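Local atomic coordinates of probable acetyltransferase (Bacillus subtilis, PDB entry 1NSL), a protein that is a putative acetyltransferase of the GNAT family that may acetylate the N-termini of ribosomal proteins. Residues N8-L16 with E70-L79. Sequence-based numbering, arbitrary orientation.
Sequences NEHITIRLL and EAGLLYDGSL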
loop_
_atom_site.group_PDB
_atom_site.type_symbol
_atom_site.label_atom_id
_atom_site.label_comp_id
_atom_site.label_asym_id
_atom_site.label_seq_id
_atom_site.Cartn_x
_atom_site.Cartn_y
_atom_site.Cartn_z
ATOM N N ASN C 8 1.805 -29.566 -24.961
ATOM C CA ASN C 8 1.814 -30.307 -26.209
ATOM C C ASN C 8 0.798 -29.670 -27.164
ATOM O O ASN C 8 0.228 -28.642 -26.850
ATOM C CB ASN C 8 1.559 -31.795 -25.978
ATOM C CG ASN C 8 0.142 -32.092 -25.592
ATOM O OD1 ASN C 8 -0.793 -31.468 -26.097
ATOM N ND2 ASN C 8 -0.036 -33.046 -24.683
ATOM N N GLU C 9 0.544 -30.292 -28.304
ATOM C CA GLU C 9 -0.340 -29.733 -29.341
ATOM C C GLU C 9 -1.773 -29.346 -28.977
ATOM O O GLU C 9 -2.452 -28.704 -29.767
ATOM C CB GLU C 9 -0.396 -30.665 -30.568
ATOM C CG GLU C 9 -1.035 -29.991 -31.777
ATOM C CD GLU C 9 -1.068 -30.856 -33.026
ATOM O OE1 GLU C 9 -0.366 -31.897 -33.090
ATOM O OE2 GLU C 9 -1.806 -30.497 -33.976
ATOM N N HIS C 10 -2.246 -29.733 -27.803
ATOM C CA HIS C 10 -3.595 -29.362 -27.406
ATOM C C HIS C 10 -3.619 -28.574 -26.084
ATOM O O HIS C 10 -4.546 -27.840 -25.781
ATOM C CB HIS C 10 -4.450 -30.627 -27.250
ATOM C CG HIS C 10 -4.886 -31.251 -28.547
ATOM N ND1 HIS C 10 -5.775 -30.647 -29.412
ATOM C CD2 HIS C 10 -4.585 -32.447 -29.107
ATOM C CE1 HIS C 10 -5.987 -31.430 -30.458
ATOM N NE2 HIS C 10 -5.267 -32.524 -30.301
ATOM N N ILE C 11 -2.581 -28.745 -25.291
ATOM C CA ILE C 11 -2.612 -28.255 -23.928
ATOM C C ILE C 11 -1.669 -27.113 -23.724
ATOM O O ILE C 11 -0.454 -27.261 -23.987
ATOM C CB ILE C 11 -2.182 -29.366 -22.989
ATOM C CG1 ILE C 11 -3.267 -30.434 -22.884
ATOM C CG2 ILE C 11 -1.941 -28.831 -21.627
ATOM C CD1 ILE C 11 -2.765 -31.677 -22.150
ATOM N N THR C 12 -2.203 -25.978 -23.264
ATOM C CA THR C 12 -1.325 -24.867 -22.956
ATOM C C THR C 12 -1.560 -24.337 -21.548
ATOM O O THR C 12 -2.672 -24.443 -21.031
ATOM C CB THR C 12 -1.401 -23.771 -24.020
ATOM O OG1 THR C 12 -2.761 -23.363 -24.207
ATOM C CG2 THR C 12 -1.051 -24.328 -25.388
ATOM N N ILE C 13 -0.493 -23.818 -20.926
ATOM C CA ILE C 13 -0.554 -23.305 -19.564
ATOM C C ILE C 13 -0.328 -21.818 -19.607
ATOM O O ILE C 13 0.588 -21.372 -20.306
ATOM C CB ILE C 13 0.538 -23.940 -18.698
ATOM C CG1 ILE C 13 0.380 -25.457 -18.672
ATOM C CG2 ILE C 13 0.468 -23.416 -17.308
ATOM C CD1 ILE C 13 1.300 -26.162 -17.714
ATOM N N ARG C 14 -1.114 -21.014 -18.891
ATOM C CA ARG C 14 -0.822 -19.563 -18.894
ATOM C C ARG C 14 -1.293 -18.849 -17.660
ATOM O O ARG C 14 -2.127 -19.355 -16.939
ATOM C CB ARG C 14 -1.396 -18.910 -20.114
ATOM C CG ARG C 14 -2.803 -18.511 -20.004
ATOM C CD ARG C 14 -3.283 -17.836 -21.267
ATOM N NE ARG C 14 -4.726 -17.873 -21.515
ATOM C CZ ARG C 14 -5.667 -17.401 -20.707
ATOM N NH1 ARG C 14 -5.360 -16.861 -19.538
ATOM N NH2 ARG C 14 -6.931 -17.469 -21.073
ATOM N N LEU C 15 -0.699 -17.712 -17.346
ATOM C CA LEU C 15 -1.152 -16.986 -16.171
ATOM C C LEU C 15 -2.521 -16.622 -16.560
ATOM O O LEU C 15 -2.775 -16.465 -17.723
ATOM C CB LEU C 15 -0.398 -15.697 -15.960
ATOM C CG LEU C 15 0.750 -15.628 -14.948
ATOM C CD1 LEU C 15 1.350 -14.179 -15.012
ATOM C CD2 LEU C 15 0.284 -15.886 -13.556
ATOM N N LEU C 16 -3.433 -16.541 -15.601
ATOM C CA LEU C 16 -4.788 -16.130 -15.955
ATOM C C LEU C 16 -4.766 -14.607 -16.047
ATOM O O LEU C 16 -3.850 -13.984 -15.561
ATOM C CB LEU C 16 -5.768 -16.561 -14.876
ATOM C CG LEU C 16 -5.945 -18.047 -14.738
ATOM C CD1 LEU C 16 -6.181 -18.510 -13.264
ATOM C CD2 LEU C 16 -7.082 -18.465 -15.627
ATOM N N GLU C 70 -0.246 -19.535 -10.235
ATOM C CA GLU C 70 -1.646 -19.898 -10.235
ATOM C C GLU C 70 -1.928 -19.728 -11.712
ATOM O O GLU C 70 -2.059 -18.623 -12.174
ATOM C CB GLU C 70 -2.500 -18.916 -9.382
ATOM C CG GLU C 70 -2.384 -19.030 -7.852
ATOM C CD GLU C 70 -2.448 -20.483 -7.342
ATOM O OE1 GLU C 70 -3.083 -21.330 -7.963
ATOM O OE2 GLU C 70 -1.850 -20.823 -6.316
ATOM N N ALA C 71 -1.993 -20.817 -12.465
ATOM C CA ALA C 71 -2.194 -20.728 -13.917
ATOM C C ALA C 71 -3.448 -21.374 -14.458
ATOM O O ALA C 71 -4.035 -22.238 -13.836
ATOM C CB ALA C 71 -0.972 -21.324 -14.651
ATOM N N GLY C 72 -3.821 -21.014 -15.669
ATOM C CA GLY C 72 -4.952 -21.687 -16.263
ATOM C C GLY C 72 -4.556 -22.856 -17.154
ATOM O O GLY C 72 -3.511 -22.812 -17.798
ATOM N N LEU C 73 -5.380 -23.905 -17.168
ATOM C CA LEU C 73 -5.227 -25.018 -18.100
ATOM C C LEU C 73 -6.161 -24.763 -19.285
ATOM O O LEU C 73 -7.352 -24.478 -19.143
ATOM C CB LEU C 73 -5.481 -26.380 -17.424
ATOM C CG LEU C 73 -4.305 -26.677 -16.468
ATOM C CD1 LEU C 73 -4.545 -27.701 -15.407
ATOM C CD2 LEU C 73 -3.049 -26.981 -17.251
ATOM N N LEU C 74 -5.595 -24.824 -20.481
ATOM C CA LEU C 74 -6.365 -24.566 -21.679
ATOM C C LEU C 74 -6.231 -25.786 -22.516
ATOM O O LEU C 74 -5.121 -26.215 -22.776
ATOM C CB LEU C 74 -5.749 -23.437 -22.505
ATOM C CG LEU C 74 -5.302 -22.109 -21.936
ATOM C CD1 LEU C 74 -4.669 -21.214 -23.026
ATOM C CD2 LEU C 74 -6.450 -21.414 -21.278
ATOM N N TYR C 75 -7.355 -26.335 -22.950
ATOM C CA TYR C 75 -7.381 -27.431 -23.903
ATOM C C TYR C 75 -7.826 -26.810 -25.217
ATOM O O TYR C 75 -8.902 -26.229 -25.331
ATOM C CB TYR C 75 -8.341 -28.557 -23.475
ATOM C CG TYR C 75 -8.544 -29.614 -24.559
ATOM C CD1 TYR C 75 -9.416 -29.392 -25.629
ATOM C CD2 TYR C 75 -7.875 -30.803 -24.520
ATOM C CE1 TYR C 75 -9.598 -30.329 -26.626
ATOM C CE2 TYR C 75 -8.052 -31.765 -25.525
ATOM C CZ TYR C 75 -8.904 -31.525 -26.578
ATOM O OH TYR C 75 -9.038 -32.502 -27.581
ATOM N N ASP C 76 -6.983 -26.911 -26.222
ATOM C CA ASP C 76 -7.332 -26.369 -27.526
ATOM C C ASP C 76 -7.817 -24.962 -27.542
ATOM O O ASP C 76 -8.579 -24.582 -28.411
ATOM C CB ASP C 76 -8.341 -27.253 -28.230
ATOM C CG ASP C 76 -7.669 -28.341 -28.999
ATOM O OD1 ASP C 76 -6.728 -28.016 -29.750
ATOM O OD2 ASP C 76 -7.971 -29.536 -28.891
ATOM N N GLY C 77 -7.352 -24.177 -26.583
ATOM C CA GLY C 77 -7.657 -22.773 -26.594
ATOM C C GLY C 77 -8.417 -22.273 -25.390
ATOM O O GLY C 77 -8.263 -21.089 -25.055
ATOM N N SER C 78 -9.220 -23.106 -24.720
ATOM C CA SER C 78 -9.970 -22.542 -23.593
ATOM C C SER C 78 -9.936 -23.209 -22.219
ATOM O O SER C 78 -9.876 -24.421 -22.115
ATOM C CB SER C 78 -11.400 -22.300 -24.010
ATOM O OG SER C 78 -11.991 -23.517 -24.372
ATOM N N LEU C 79 -10.012 -22.382 -21.172
ATOM C CA LEU C 79 -9.957 -22.814 -19.772
ATOM C C LEU C 79 -10.711 -24.061 -19.459
ATOM O O LEU C 79 -11.909 -24.106 -19.626
ATOM C CB LEU C 79 -10.582 -21.781 -18.886
ATOM C CG LEU C 79 -9.711 -20.777 -18.188
ATOM C CD1 LEU C 79 -10.523 -20.164 -17.002
ATOM C CD2 LEU C 79 -8.418 -21.422 -17.711
#
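R14 crosses L74 at about a right angle on one face of an antiparallel strand pair. Its CB and CG leave the backbone with CG between the backbone N and the carbonyl carbon, chi1 85°, and the chain then runs extended to NE. R14 CD is 4.1 Å from L74 CD1. R14 NE lies 3.7 Å from L74 CD1, and CZ and NH2 pass near L74 CD2. At the tip, NH1 turns back to donate to L15 O, which lies in the guanidinium plane, and also forms a salt bridge with D20. Cut back to alanine, this residue would probably leave D20 without its charged mate and the L74 methyls without the chain that crosses them.

Strands 11-15 and 69-75 are neighbours in the mixed sheet of the GNAT fold. R14 and G72 form one hydrogen-bonded pair, T12 and L74 another; G72 N donates to R14 O at 2.7 Å, and T12 N donates to L74 O. I11-Y75 and I13-L73 are non-hydrogen-bonded pairs. Their side chains lie on the other face, against helix 110-124. There I13 CG2 meets A71 CB at 3.7 Å, and F3 of a second subunit packs on both residues. L16 CD2 lies 3.9 Å from G72 CA and also touches L79 CD2.

After Y75 the chain reverses through a type I' turn to S78, making a beta hairpin with strand 78-89. D76, in this turn, holds H10 twice. D76 N donates to H10 O, 2.6 Å away. H10 ND1 donates to D76 OD1 at 2.8 Å, on the syn side of the carboxylate. Ring and carboxylate planes stand 85° apart. The H10 and Y75 rings are nearly parallel but slid apart, with Y75 OH above one face of the imidazole, toward its rim.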